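Local coordinates for glycosyl hydrolases family 31 family protein (PDB 6DRU), which hydrolyses terminal alpha-xylosidic bonds, releasing alpha-xylose from the non-reducing terminal glucose of xyloglucan oligosaccharides, at residues 375-380 against 449-454; 363-366 against 371-374; 636-641 against 663-668; 640-645 against 650-655; 20-23 against 29-32. All coordinates share one frame; numbering follows the deposited sequence.

Contact 1 of 5, residues 375-380 against 449-454. With NAG (2-acetamido-2-deoxy-beta-D-glucopyranose), chain M.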
# COMPACT_ATOMS: atom_id res chain seq x y z
N PHE A 375 11.09 31.99 5.13
CA PHE A 375 12.54 31.83 5.22
C PHE A 375 13.21 32.21 3.91
O PHE A 375 14.27 32.85 3.91
CB PHE A 375 12.89 30.40 5.61
CG PHE A 375 14.36 30.16 5.83
CD1 PHE A 375 15.20 29.88 4.76
CD2 PHE A 375 14.90 30.21 7.10
CE1 PHE A 375 16.55 29.67 4.96
CE2 PHE A 375 16.25 29.99 7.30
CZ PHE A 375 17.07 29.72 6.23
N LEU A 376 12.61 31.82 2.78
CA LEU A 376 13.26 32.05 1.50
C LEU A 376 13.19 33.52 1.09
O LEU A 376 14.15 34.05 0.52
CB LEU A 376 12.63 31.16 0.43
CG LEU A 376 12.86 31.54 -1.03
CD1 LEU A 376 14.31 31.32 -1.42
CD2 LEU A 376 11.93 30.74 -1.93
N TRP A 377 12.08 34.19 1.40
CA TRP A 377 12.00 35.62 1.10
C TRP A 377 12.95 36.43 1.97
O TRP A 377 13.50 37.44 1.51
CB TRP A 377 10.57 36.13 1.26
CG TRP A 377 10.47 37.57 0.87
CD1 TRP A 377 10.20 38.63 1.69
CD2 TRP A 377 10.67 38.12 -0.44
NE1 TRP A 377 10.21 39.80 0.97
CE2 TRP A 377 10.50 39.51 -0.34
CE3 TRP A 377 10.98 37.57 -1.69
CZ2 TRP A 377 10.61 40.36 -1.44
CZ3 TRP A 377 11.10 38.41 -2.77
CH2 TRP A 377 10.91 39.79 -2.64
N SER A 378 13.15 36.02 3.22
CA SER A 378 14.10 36.71 4.08
C SER A 378 15.50 36.67 3.48
O SER A 378 16.30 37.58 3.71
CB SER A 378 14.09 36.09 5.47
OG SER A 378 14.76 34.84 5.48
N MET A 379 15.82 35.62 2.72
CA MET A 379 17.10 35.54 2.03
C MET A 379 17.11 36.41 0.78
O MET A 379 18.06 37.16 0.54
CB MET A 379 17.43 34.09 1.68
CG MET A 379 17.67 33.19 2.88
SD MET A 379 19.10 33.68 3.85
CE MET A 379 18.30 34.20 5.37
N LEU A 380 16.04 36.33 -0.03
CA LEU A 380 16.00 37.07 -1.28
C LEU A 380 15.93 38.58 -1.03
O LEU A 380 16.56 39.36 -1.76
CB LEU A 380 14.82 36.61 -2.13
CG LEU A 380 14.82 35.13 -2.54
CD1 LEU A 380 13.77 34.86 -3.61
CD2 LEU A 380 16.20 34.71 -3.01
N GLU A 449 3.90 36.95 -2.34
CA GLU A 449 3.74 37.44 -0.98
C GLU A 449 4.85 38.41 -0.61
O GLU A 449 4.62 39.42 0.06
CB GLU A 449 3.69 36.27 0.00
CG GLU A 449 2.45 35.39 -0.13
CD GLU A 449 2.56 34.10 0.67
OE1 GLU A 449 3.70 33.67 0.97
OE2 GLU A 449 1.50 33.51 0.99
N GLY A 450 6.08 38.12 -1.05
CA GLY A 450 7.19 39.02 -0.77
C GLY A 450 7.08 40.33 -1.51
O GLY A 450 7.33 41.40 -0.94
N PHE A 451 6.74 40.28 -2.80
CA PHE A 451 6.52 41.50 -3.57
C PHE A 451 5.46 42.37 -2.92
O PHE A 451 5.68 43.55 -2.64
CB PHE A 451 6.12 41.15 -5.00
CG PHE A 451 7.28 40.79 -5.89
CD1 PHE A 451 8.58 41.09 -5.53
CD2 PHE A 451 7.06 40.14 -7.10
CE1 PHE A 451 9.64 40.75 -6.35
CE2 PHE A 451 8.12 39.81 -7.93
CZ PHE A 451 9.41 40.11 -7.55
N ARG A 452 4.28 41.79 -2.67
CA ARG A 452 3.17 42.57 -2.14
C ARG A 452 3.45 43.07 -0.72
O ARG A 452 2.91 44.10 -0.31
CB ARG A 452 1.89 41.73 -2.16
CG ARG A 452 1.46 41.30 -3.55
CD ARG A 452 1.17 42.50 -4.43
NE ARG A 452 0.68 42.11 -5.75
CZ ARG A 452 0.35 42.97 -6.71
NH1 ARG A 452 0.46 44.28 -6.49
NH2 ARG A 452 -0.08 42.53 -7.88
N ASN A 453 4.30 42.37 0.02
CA ASN A 453 4.63 42.80 1.38
C ASN A 453 5.56 44.01 1.37
O ASN A 453 5.40 44.93 2.18
CB ASN A 453 5.26 41.65 2.17
CG ASN A 453 5.53 42.01 3.62
OD1 ASN A 453 6.68 42.08 4.04
ND2 ASN A 453 4.47 42.22 4.39
N ALA A 454 6.54 44.01 0.46
CA ALA A 454 7.49 45.12 0.41
C ALA A 454 6.82 46.41 -0.07
O ALA A 454 7.13 47.49 0.44
CB ALA A 454 8.67 44.76 -0.49
C1 NAG M . 4.79 42.53 5.80
C2 NAG M . 3.91 43.39 6.69
C3 NAG M . 4.63 43.95 7.87
C4 NAG M . 5.47 42.90 8.56
C5 NAG M . 6.34 42.19 7.55
C6 NAG M . 7.15 41.12 8.24
C7 NAG M . 3.97 45.48 5.28
C8 NAG M . 3.18 46.51 4.50
N2 NAG M . 3.28 44.42 5.93
O3 NAG M . 3.69 44.51 8.76
O4 NAG M . 6.28 43.51 9.53
O5 NAG M . 5.51 41.60 6.58
O6 NAG M . 7.91 40.42 7.28
O7 NAG M . 5.19 45.59 5.32
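The indole of Trp377 lies flat on bare helix backbone: Gly450, with no side chain in between, sets its CA over the face of the ring system. This CA is 3.5 Å from the centroid of the five-membered ring and only 16° off the ring normal, a CH-pi contact, and its closest ring atom is Trp377 CE2 at 3.4 Å. The CA atoms of Trp377 and Gly450 are 6.2 Å apart. CG of Trp377 is anti to its backbone N (chi1 -177°), which carries the indole across to the other helix. The six-membered ring reaches past the glycine, CZ2 lying beside Gly450 C and O. Its far corner, CH2, meets Phe451 CD1 at 3.9 Å, and the two side chains cross at about a right angle, their ring planes 86° apart. The contact joins two helices of the TIM-barrel domain, 370-385 and 439-455, which precede and follow strand 391-394 in the chain; Trp377 and Phe451 both also pack on Phe392 of that strand. No hydrogen bond links the two segments. One turn beyond Gly450, Asn453 heads the sequon Asn453-Ala454-Thr455, and its ND2 is bonded covalently to C1 of an N-acetylglucosamine.

Contact 2 of 5, residues 363-366 against 371-374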
# COMPACT_ATOMS: atom_id res chain seq x y z
N ARG A 363 17.96 18.44 -1.40
CA ARG A 363 16.57 18.40 -0.96
C ARG A 363 15.90 19.70 -1.36
O ARG A 363 16.46 20.78 -1.15
CB ARG A 363 16.47 18.20 0.56
CG ARG A 363 17.27 17.04 1.11
CD ARG A 363 17.77 17.34 2.52
NE ARG A 363 18.70 16.32 2.99
CZ ARG A 363 18.35 15.28 3.74
NH1 ARG A 363 17.09 15.11 4.11
NH2 ARG A 363 19.27 14.40 4.12
N ASN A 364 14.71 19.61 -1.94
CA ASN A 364 13.95 20.80 -2.30
C ASN A 364 13.30 21.40 -1.06
O ASN A 364 12.77 20.67 -0.21
CB ASN A 364 12.88 20.48 -3.34
CG ASN A 364 13.39 20.62 -4.76
OD1 ASN A 364 14.59 20.56 -5.02
ND2 ASN A 364 12.47 20.82 -5.70
N TYR A 365 13.32 22.73 -0.96
CA TYR A 365 12.61 23.39 0.11
C TYR A 365 11.11 23.22 -0.08
O TYR A 365 10.62 22.99 -1.20
CB TYR A 365 13.00 24.87 0.19
CG TYR A 365 12.05 25.81 -0.51
CD1 TYR A 365 11.33 26.76 0.21
CD2 TYR A 365 11.87 25.76 -1.89
CE1 TYR A 365 10.46 27.63 -0.42
CE2 TYR A 365 10.99 26.63 -2.53
CZ TYR A 365 10.29 27.56 -1.79
OH TYR A 365 9.42 28.43 -2.41
N ASP A 366 10.36 23.33 1.01
CA ASP A 366 8.93 23.04 1.00
C ASP A 366 8.16 24.32 0.74
O ASP A 366 7.88 25.10 1.66
CB ASP A 366 8.51 22.40 2.32
CG ASP A 366 7.10 21.86 2.28
OD1 ASP A 366 6.49 21.85 1.19
OD2 ASP A 366 6.59 21.45 3.35
N SER A 371 6.06 28.71 6.63
CA SER A 371 7.29 29.14 7.29
C SER A 371 8.48 29.07 6.34
O SER A 371 9.39 29.90 6.43
CB SER A 371 7.55 28.28 8.53
OG SER A 371 6.54 28.46 9.50
N ALA A 372 8.49 28.10 5.43
CA ALA A 372 9.59 27.99 4.47
C ALA A 372 9.52 29.10 3.43
O ALA A 372 10.56 29.61 3.00
CB ALA A 372 9.57 26.61 3.81
N ARG A 373 8.31 29.48 3.01
CA ARG A 373 8.18 30.62 2.10
C ARG A 373 8.72 31.89 2.74
O ARG A 373 9.35 32.72 2.06
CB ARG A 373 6.72 30.80 1.69
CG ARG A 373 6.17 29.65 0.86
CD ARG A 373 4.94 30.08 0.08
NE ARG A 373 3.84 30.48 0.94
CZ ARG A 373 2.90 29.65 1.39
NH1 ARG A 373 2.93 28.37 1.06
NH2 ARG A 373 1.92 30.11 2.17
N LYS A 374 8.51 32.06 4.05
CA LYS A 374 9.04 33.23 4.73
C LYS A 374 10.56 33.17 4.85
O LYS A 374 11.24 34.19 4.66
CB LYS A 374 8.44 33.35 6.13
CG LYS A 374 9.24 34.28 7.04
CD LYS A 374 8.50 34.70 8.30
CE LYS A 374 9.49 34.93 9.44
NZ LYS A 374 10.75 35.56 8.97
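Tyr365, just after the end of strand 360-364, reaches toward the first turns of helix 370-385 and meets Ala372 with one edge of its ring. CB already points toward the helix. From CB the ring runs past Ala372, and CD1 is the first atom to touch, 4.0 Å from Ala372 CB in an apolar contact. Next along the same edge, CE1 lies 4.0 Å from Ala372 O, with this oxygen near the ring plane; Arg373 N stands at the same edge, 4.5 Å from CE1. The helix backbone thus borders the rim of the ring rather than lying over its face. At the tip, OH is hydrogen-bonded to His443 ND1 of helix 439-455, whose ring also meets that of the tyrosine, and Leu376 CD2 packs on the same hydroxyl. Ala372 CB touches both the tyrosine ring and, at 3.1 Å, the backbone O of Asp366. In the Asp366 carboxylate, OD1 is bonded to Thr368 OG1 of the same loop, while OD2 accepts from Ala428 N, far along the chain. Arg373 finds polar partners outside the two segments: NH1 donates to Ser367 O in the connecting loop, and NE forms a salt bridge with Glu449. No hydrogen bond crosses between the segments. The arrangement is a short strand-to-helix connection within the TIM-barrel domain; strand 360-364 runs antiparallel to strand 319-328, so it is an addition to the parallel barrel strands, and the Tyr365 side chain lies about 11 Å from that of the active-site Asp395.

Contact 3 of 5, residues 636-641 against 663-668. With NAG (2-acetamido-2-deoxy-beta-D-glucopyranose), chain E.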
# COMPACT_ATOMS: atom_id res chain seq x y z
N SER A 636 -4.05 21.91 -38.24
CA SER A 636 -3.36 22.46 -39.39
C SER A 636 -2.34 23.51 -38.96
O SER A 636 -2.51 24.18 -37.93
CB SER A 636 -4.37 23.09 -40.36
OG SER A 636 -3.73 23.90 -41.33
N ASN A 637 -1.27 23.64 -39.74
CA ASN A 637 -0.25 24.64 -39.45
C ASN A 637 -0.81 26.06 -39.45
O ASN A 637 -0.22 26.95 -38.84
CB ASN A 637 0.90 24.54 -40.45
CG ASN A 637 1.59 23.19 -40.43
OD1 ASN A 637 1.09 22.22 -41.00
ND2 ASN A 637 2.75 23.12 -39.78
N TYR A 638 -1.95 26.28 -40.13
CA TYR A 638 -2.55 27.61 -40.15
C TYR A 638 -3.18 27.99 -38.81
O TYR A 638 -3.39 29.18 -38.56
CB TYR A 638 -3.61 27.69 -41.25
CG TYR A 638 -3.03 27.56 -42.64
CD1 TYR A 638 -1.88 28.25 -43.01
CD2 TYR A 638 -3.63 26.75 -43.59
CE1 TYR A 638 -1.35 28.13 -44.28
CE2 TYR A 638 -3.10 26.62 -44.86
CZ TYR A 638 -1.96 27.32 -45.20
OH TYR A 638 -1.44 27.19 -46.47
N THR A 639 -3.48 27.01 -37.96
CA THR A 639 -4.05 27.29 -36.65
C THR A 639 -3.11 27.00 -35.49
O THR A 639 -3.26 27.60 -34.43
CB THR A 639 -5.35 26.49 -36.44
OG1 THR A 639 -5.10 25.10 -36.71
CG2 THR A 639 -6.43 26.99 -37.38
N THR A 640 -2.13 26.10 -35.67
CA THR A 640 -1.15 25.82 -34.64
C THR A 640 0.07 26.73 -34.72
O THR A 640 0.87 26.74 -33.78
CB THR A 640 -0.69 24.36 -34.71
OG1 THR A 640 0.04 24.14 -35.92
CG2 THR A 640 -1.89 23.42 -34.67
N GLN A 641 0.23 27.49 -35.81
CA GLN A 641 1.38 28.37 -35.97
C GLN A 641 1.00 29.80 -36.35
O GLN A 641 1.89 30.61 -36.64
CB GLN A 641 2.35 27.80 -37.02
CG GLN A 641 2.83 26.39 -36.71
CD GLN A 641 3.78 25.85 -37.76
OE1 GLN A 641 3.92 24.64 -37.93
NE2 GLN A 641 4.45 26.75 -38.47
N PRO A 663 3.36 31.26 -46.82
CA PRO A 663 1.91 31.18 -47.00
C PRO A 663 1.15 31.40 -45.70
O PRO A 663 1.25 30.59 -44.77
CB PRO A 663 1.70 29.76 -47.54
CG PRO A 663 2.90 28.97 -47.03
CD PRO A 663 3.94 29.94 -46.51
N VAL A 664 0.39 32.49 -45.62
CA VAL A 664 -0.37 32.84 -44.43
C VAL A 664 -1.85 32.73 -44.76
O VAL A 664 -2.31 33.26 -45.78
CB VAL A 664 -0.03 34.25 -43.94
CG1 VAL A 664 -0.88 34.61 -42.73
CG2 VAL A 664 1.45 34.35 -43.60
N TYR A 665 -2.61 32.05 -43.90
CA TYR A 665 -4.05 31.97 -44.04
C TYR A 665 -4.69 33.17 -43.36
O TYR A 665 -4.60 33.32 -42.13
CB TYR A 665 -4.61 30.68 -43.47
CG TYR A 665 -6.12 30.63 -43.54
CD1 TYR A 665 -6.76 30.38 -44.74
CD2 TYR A 665 -6.90 30.86 -42.41
CE1 TYR A 665 -8.14 30.34 -44.82
CE2 TYR A 665 -8.28 30.82 -42.48
CZ TYR A 665 -8.89 30.56 -43.69
OH TYR A 665 -10.26 30.53 -43.78
N LEU A 666 -5.34 34.03 -44.14
CA LEU A 666 -6.09 35.15 -43.59
C LEU A 666 -7.51 34.70 -43.31
O LEU A 666 -8.24 34.36 -44.26
CB LEU A 666 -6.08 36.32 -44.56
CG LEU A 666 -4.69 36.81 -44.94
CD1 LEU A 666 -4.77 37.74 -46.13
CD2 LEU A 666 -4.02 37.50 -43.76
N PRO A 667 -7.95 34.66 -42.06
CA PRO A 667 -9.31 34.19 -41.77
C PRO A 667 -10.36 35.17 -42.27
O PRO A 667 -10.10 36.35 -42.52
CB PRO A 667 -9.34 34.09 -40.24
CG PRO A 667 -7.89 34.13 -39.81
CD PRO A 667 -7.20 34.97 -40.83
N GLN A 668 -11.57 34.66 -42.41
CA GLN A 668 -12.72 35.47 -42.78
C GLN A 668 -13.18 36.28 -41.58
O GLN A 668 -13.17 35.79 -40.45
CB GLN A 668 -13.85 34.59 -43.30
CG GLN A 668 -15.07 35.35 -43.78
CD GLN A 668 -15.02 35.63 -45.26
OE1 GLN A 668 -14.55 36.69 -45.68
NE2 GLN A 668 -15.50 34.69 -46.06
C1 NAG E . 3.52 21.87 -39.87
C2 NAG E . 5.03 21.96 -39.98
C3 NAG E . 5.68 20.63 -40.04
C4 NAG E . 5.18 19.74 -38.93
C5 NAG E . 3.67 19.67 -39.00
C6 NAG E . 3.14 18.77 -37.90
C7 NAG E . 6.02 23.97 -41.01
C8 NAG E . 6.39 24.76 -42.24
N2 NAG E . 5.37 22.71 -41.14
O3 NAG E . 7.08 20.80 -39.96
O4 NAG E . 5.72 18.45 -39.07
O5 NAG E . 3.16 20.98 -38.85
O6 NAG E . 2.22 19.48 -37.10
O7 NAG E . 6.29 24.40 -39.91
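The short helix 637-640 lies against strand 661-666, with the CA atoms of Tyr638 and Tyr665 6.0 Å apart. Tyr638 makes the contact: its CG lies anti to the carbonyl carbon (chi1 -65°), which turns the ring toward the strand. Tyr665 CB rests over one face of this ring, offset toward the rim and 3.6 Å from Tyr638 CG, in a CH-pi contact. The two side chains cross at about a right angle while their ring planes stand 35° apart. At the edge of the Tyr638 ring, in its plane, Pro663 O lies 3.6 Å from CE1. Within the C-terminal domain of this family 31 hydrolase, the strand pairs with 690-695, and Val691 of that partner packs on both tyrosines. The helix starts with an N-cap, Ser636 OG accepting from Tyr638 N at 3.2 Å, while Ser636 O receives the backbone N-H groups of Thr639 and Thr640 and the hydroxyl of Thr640. Asn637 opens the sequon Asn637-Tyr638-Thr639 and carries an N-acetylglucosamine on ND2. The same ND2 donates to Gln641 OE1 at 2.7 Å, the donor standing 52° above the carbonyl plane of Gln641. His158 NE2 is a second partner of Gln641 OE1.

Contact 4 of 5, residues 640-645 against 650-655. With NAG (2-acetamido-2-deoxy-beta-D-glucopyranose), chain E.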
# COMPACT_ATOMS: atom_id res chain seq x y z
N THR A 640 -2.13 26.10 -35.67
CA THR A 640 -1.15 25.82 -34.64
C THR A 640 0.07 26.73 -34.72
O THR A 640 0.87 26.74 -33.78
CB THR A 640 -0.69 24.36 -34.71
OG1 THR A 640 0.04 24.14 -35.92
CG2 THR A 640 -1.89 23.42 -34.67
N GLN A 641 0.23 27.49 -35.81
CA GLN A 641 1.38 28.37 -35.97
C GLN A 641 1.00 29.80 -36.35
O GLN A 641 1.89 30.61 -36.64
CB GLN A 641 2.35 27.80 -37.02
CG GLN A 641 2.83 26.39 -36.71
CD GLN A 641 3.78 25.85 -37.76
OE1 GLN A 641 3.92 24.64 -37.93
NE2 GLN A 641 4.45 26.75 -38.47
N GLN A 642 -0.29 30.13 -36.37
CA GLN A 642 -0.76 31.50 -36.52
C GLN A 642 -1.64 31.86 -35.33
O GLN A 642 -2.25 30.99 -34.71
CB GLN A 642 -1.56 31.70 -37.82
CG GLN A 642 -0.87 31.25 -39.09
CD GLN A 642 -1.72 31.52 -40.33
OE1 GLN A 642 -1.35 31.15 -41.44
NE2 GLN A 642 -2.85 32.18 -40.13
N TYR A 643 -1.71 33.15 -35.03
CA TYR A 643 -2.50 33.60 -33.90
C TYR A 643 -2.71 35.10 -34.00
O TYR A 643 -2.00 35.81 -34.72
CB TYR A 643 -1.83 33.26 -32.56
CG TYR A 643 -0.51 33.96 -32.34
CD1 TYR A 643 0.67 33.44 -32.86
CD2 TYR A 643 -0.44 35.13 -31.60
CE1 TYR A 643 1.88 34.08 -32.66
CE2 TYR A 643 0.76 35.78 -31.39
CZ TYR A 643 1.92 35.24 -31.92
OH TYR A 643 3.12 35.88 -31.72
N MET A 644 -3.71 35.58 -33.27
CA MET A 644 -3.96 37.01 -33.14
C MET A 644 -3.24 37.51 -31.89
O MET A 644 -3.58 37.10 -30.77
CB MET A 644 -5.46 37.29 -33.05
CG MET A 644 -6.22 37.04 -34.36
SD MET A 644 -5.93 38.28 -35.64
CE MET A 644 -6.67 39.74 -34.90
N PHE A 645 -2.26 38.39 -32.07
CA PHE A 645 -1.57 39.03 -30.96
C PHE A 645 -2.32 40.33 -30.65
O PHE A 645 -2.11 41.35 -31.31
CB PHE A 645 -0.11 39.28 -31.29
CG PHE A 645 0.69 39.81 -30.14
CD1 PHE A 645 0.82 39.07 -28.98
CD2 PHE A 645 1.30 41.05 -30.21
CE1 PHE A 645 1.56 39.55 -27.91
CE2 PHE A 645 2.03 41.54 -29.15
CZ PHE A 645 2.16 40.79 -28.00
N LEU A 650 -2.23 39.94 -36.64
CA LEU A 650 -2.19 38.52 -36.97
C LEU A 650 -0.76 38.15 -37.29
O LEU A 650 -0.17 38.68 -38.24
CB LEU A 650 -3.12 38.19 -38.14
CG LEU A 650 -3.04 36.76 -38.67
CD1 LEU A 650 -3.88 35.83 -37.81
CD2 LEU A 650 -3.46 36.68 -40.13
N VAL A 651 -0.19 37.21 -36.53
CA VAL A 651 1.22 36.87 -36.61
C VAL A 651 1.36 35.43 -37.09
O VAL A 651 0.54 34.57 -36.76
CB VAL A 651 1.91 37.05 -35.24
CG1 VAL A 651 3.41 36.79 -35.35
CG2 VAL A 651 1.65 38.45 -34.70
N SER A 652 2.40 35.17 -37.88
CA SER A 652 2.72 33.83 -38.35
C SER A 652 4.22 33.75 -38.59
O SER A 652 4.73 34.26 -39.60
CB SER A 652 1.95 33.47 -39.62
OG SER A 652 2.34 32.20 -40.11
N PRO A 653 4.97 33.12 -37.68
CA PRO A 653 6.43 33.08 -37.82
C PRO A 653 6.87 32.17 -38.95
O PRO A 653 6.20 31.20 -39.30
CB PRO A 653 6.91 32.55 -36.46
CG PRO A 653 5.73 32.66 -35.55
CD PRO A 653 4.52 32.52 -36.42
N VAL A 654 8.03 32.49 -39.52
CA VAL A 654 8.65 31.65 -40.53
C VAL A 654 9.44 30.55 -39.83
O VAL A 654 10.39 30.83 -39.09
CB VAL A 654 9.55 32.47 -41.47
CG1 VAL A 654 10.36 31.55 -42.37
CG2 VAL A 654 8.71 33.42 -42.30
N THR A 655 9.06 29.30 -40.07
CA THR A 655 9.63 28.16 -39.36
C THR A 655 10.49 27.28 -40.26
O THR A 655 10.72 26.11 -39.94
CB THR A 655 8.52 27.33 -38.72
OG1 THR A 655 7.73 26.71 -39.75
CG2 THR A 655 7.62 28.21 -37.87
C1 NAG E . 3.52 21.87 -39.87
C2 NAG E . 5.03 21.96 -39.98
C3 NAG E . 5.68 20.63 -40.04
C4 NAG E . 5.18 19.74 -38.93
C5 NAG E . 3.67 19.67 -39.00
C6 NAG E . 3.14 18.77 -37.90
C7 NAG E . 6.02 23.97 -41.01
C8 NAG E . 6.39 24.76 -42.24
N2 NAG E . 5.37 22.71 -41.14
O3 NAG E . 7.08 20.80 -39.96
O4 NAG E . 5.72 18.45 -39.07
O5 NAG E . 3.16 20.98 -38.85
O6 NAG E . 2.22 19.48 -37.10
O7 NAG E . 6.29 24.40 -39.91
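Two backbone hydrogen bonds tie Tyr643 to Val651, the hydrogen-bonded pair of a short antiparallel hairpin. Val651 N donates to Tyr643 O at 2.9 Å, almost straight at 175°, and Tyr643 N donates to Val651 O at 3.2 Å. Farther out, Thr655 OG1 donates to O7 of the N-acetylglucosamine at 2.7 Å; Gln641 NE2 adds a weak bond to the same oxygen, so each segment contributes one bond to the acetamido group. On one face of the hairpin, Val651 CB sits 3.8 Å from Tyr643 CZ, over the ring and toward its rim. CG of Tyr643 stands between the backbone N and the carbonyl carbon (chi1 64°), which swings the ring alongside the valine. The hydroxyl at its tip is hydrogen-bonded to Phe550 O and Trp547 NE1. On the other face, Met644 bends at chi2 and chi3 and sets SD 3.8 Å from Leu650 CB. Gln642 CG lies 3.5 Å from Ser652 OG, and Gln642 NE2 donates to Tyr665 O. The hairpin belongs to a six-stranded antiparallel sheet, flanked by strands 614-615 and 703-705; Tyr643 packs on helix 492-508, and Leu650 on strand 661-666.

Contact 5 of 5, residues 20-23 against 29-32; sequences LIQP and FRVR
Strands 17-23 and 28-35 form a beta hairpin in the large sheet of the N-terminal region, consistent with the beta-sandwich domain that precedes the barrel in family 31 enzymes. Leu20 with Arg32 and Gln22 with Arg30 are its hydrogen-bonded pairs, each closed by two N-H...O=C bonds; Arg30 N reaches Gln22 O at 2.7 Å and 174°. Ile21 with Val31 and Pro23 with Phe29 are the non-hydrogen-bonded pairs between and beyond them, and their side chains share the apolar face. There Ile21 CG2 meets Val31 CG2 at 3.8 Å, the two side chains lying side by side. Phe29 CD1 touches Pro23 CA at 3.6 Å, and Gln22 O stands at the edge of the Phe29 ring. Leu83 of strand 81-85 packs on both Ile21 and Phe29. The other face carries Gln22, Arg30 and Arg32 beside Leu20. Arg32 bends at chi3 (-71°), bringing its guanidinium round to Gln22, where NH2 donates to OE1 at 2.7 Å; the donor is tilted 33° from the plane of the amide carbonyl. Gln22 NE2 donates to Ser63 O. Water 1 accepts from Arg32 NE at 2.7 Å, and water 2 accepts from Arg30 NH1. Arg30, extended, lays its guanidinium against that of Arg32, whose CZ is 3.5 Å above the Arg30 plane. Two like charges are thus brought face to face in a buried setting, an arrangement probably made tolerable by the salt bridge from Arg30 to Asp217 and by Gln22 OE1 and Gly61 O, which both accept from Arg32.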
# COMPACT_ATOMS: atom_id res chain seq x y z
N LEU A 20 -22.40 17.22 -3.47
CA LEU A 20 -22.90 18.57 -3.21
C LEU A 20 -22.72 19.40 -4.47
O LEU A 20 -21.59 19.76 -4.83
CB LEU A 20 -22.17 19.19 -2.02
CG LEU A 20 -22.50 20.65 -1.71
CD1 LEU A 20 -23.96 20.80 -1.33
CD2 LEU A 20 -21.59 21.19 -0.61
N ILE A 21 -23.82 19.72 -5.14
CA ILE A 21 -23.82 20.52 -6.36
C ILE A 21 -24.37 21.90 -6.01
O ILE A 21 -25.49 22.01 -5.48
CB ILE A 21 -24.65 19.87 -7.47
CG1 ILE A 21 -24.29 18.39 -7.61
CG2 ILE A 21 -24.42 20.59 -8.79
CD1 ILE A 21 -25.50 17.47 -7.56
N GLN A 22 -23.60 22.94 -6.29
CA GLN A 22 -24.01 24.30 -6.00
C GLN A 22 -23.86 25.18 -7.23
O GLN A 22 -22.91 25.01 -8.01
CB GLN A 22 -23.17 24.90 -4.85
CG GLN A 22 -23.03 24.00 -3.64
CD GLN A 22 -21.98 24.50 -2.67
OE1 GLN A 22 -20.78 24.49 -2.98
NE2 GLN A 22 -22.42 24.96 -1.51
N PRO A 23 -24.77 26.13 -7.44
CA PRO A 23 -24.53 27.17 -8.44
C PRO A 23 -23.32 28.00 -8.04
O PRO A 23 -23.15 28.35 -6.87
CB PRO A 23 -25.82 27.99 -8.43
CG PRO A 23 -26.42 27.73 -7.09
CD PRO A 23 -26.06 26.32 -6.75
N PHE A 29 -21.75 25.63 -12.34
CA PHE A 29 -22.06 24.74 -11.23
C PHE A 29 -20.76 24.21 -10.63
O PHE A 29 -19.80 23.95 -11.36
CB PHE A 29 -22.94 23.56 -11.67
CG PHE A 29 -24.41 23.90 -11.73
CD1 PHE A 29 -25.08 24.32 -10.60
CD2 PHE A 29 -25.11 23.78 -12.92
CE1 PHE A 29 -26.43 24.63 -10.65
CE2 PHE A 29 -26.45 24.09 -12.98
CZ PHE A 29 -27.12 24.51 -11.84
N ARG A 30 -20.74 24.06 -9.31
CA ARG A 30 -19.62 23.45 -8.61
C ARG A 30 -20.07 22.14 -7.99
O ARG A 30 -21.08 22.10 -7.28
CB ARG A 30 -19.08 24.39 -7.52
CG ARG A 30 -17.87 23.82 -6.81
CD ARG A 30 -17.44 24.70 -5.65
NE ARG A 30 -16.12 24.32 -5.15
CZ ARG A 30 -15.57 24.80 -4.04
NH1 ARG A 30 -16.23 25.69 -3.30
NH2 ARG A 30 -14.37 24.39 -3.66
N VAL A 31 -19.33 21.07 -8.26
CA VAL A 31 -19.68 19.73 -7.81
C VAL A 31 -18.56 19.21 -6.91
O VAL A 31 -17.38 19.28 -7.27
CB VAL A 31 -19.90 18.77 -9.00
CG1 VAL A 31 -20.15 17.36 -8.50
CG2 VAL A 31 -21.07 19.24 -9.84
N ARG A 32 -18.95 18.71 -5.73
CA ARG A 32 -18.02 18.09 -4.80
C ARG A 32 -18.61 16.77 -4.32
O ARG A 32 -19.81 16.68 -4.04
CB ARG A 32 -17.72 19.01 -3.61
CG ARG A 32 -16.66 20.06 -3.91
CD ARG A 32 -16.42 20.99 -2.74
NE ARG A 32 -17.54 21.90 -2.53
CZ ARG A 32 -17.52 22.91 -1.66
NH1 ARG A 32 -16.44 23.14 -0.93
NH2 ARG A 32 -18.59 23.69 -1.53
O HOH W 1 -19.47 22.06 -4.44
O HOH W 2 -18.57 26.35 -2.76

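In the fold
Contact 5 comes first along the chain, in the N-terminal sheet, followed by contacts 2 and 1 in the TIM-barrel domain and by contacts 3 and 4 in the C-terminal domain. Contacts 1 and 2 share helix 370-385, their centres 12 Å apart, and a salt bridge from Arg373 to Glu449 of helix 439-455 ties them together. Contacts 3 and 4 have centres 7 Å apart, share Thr640 and Gln641 and meet around one glycan. This pair lies across the chain's centre from the barrel pair, about 38 to 45 Å away between centres. Contact 5 stands 34 to 39 Å from the others. The contacts thus fall in three regions of the enzyme, the C-terminal one also packing on helix 492-508 through Tyr643.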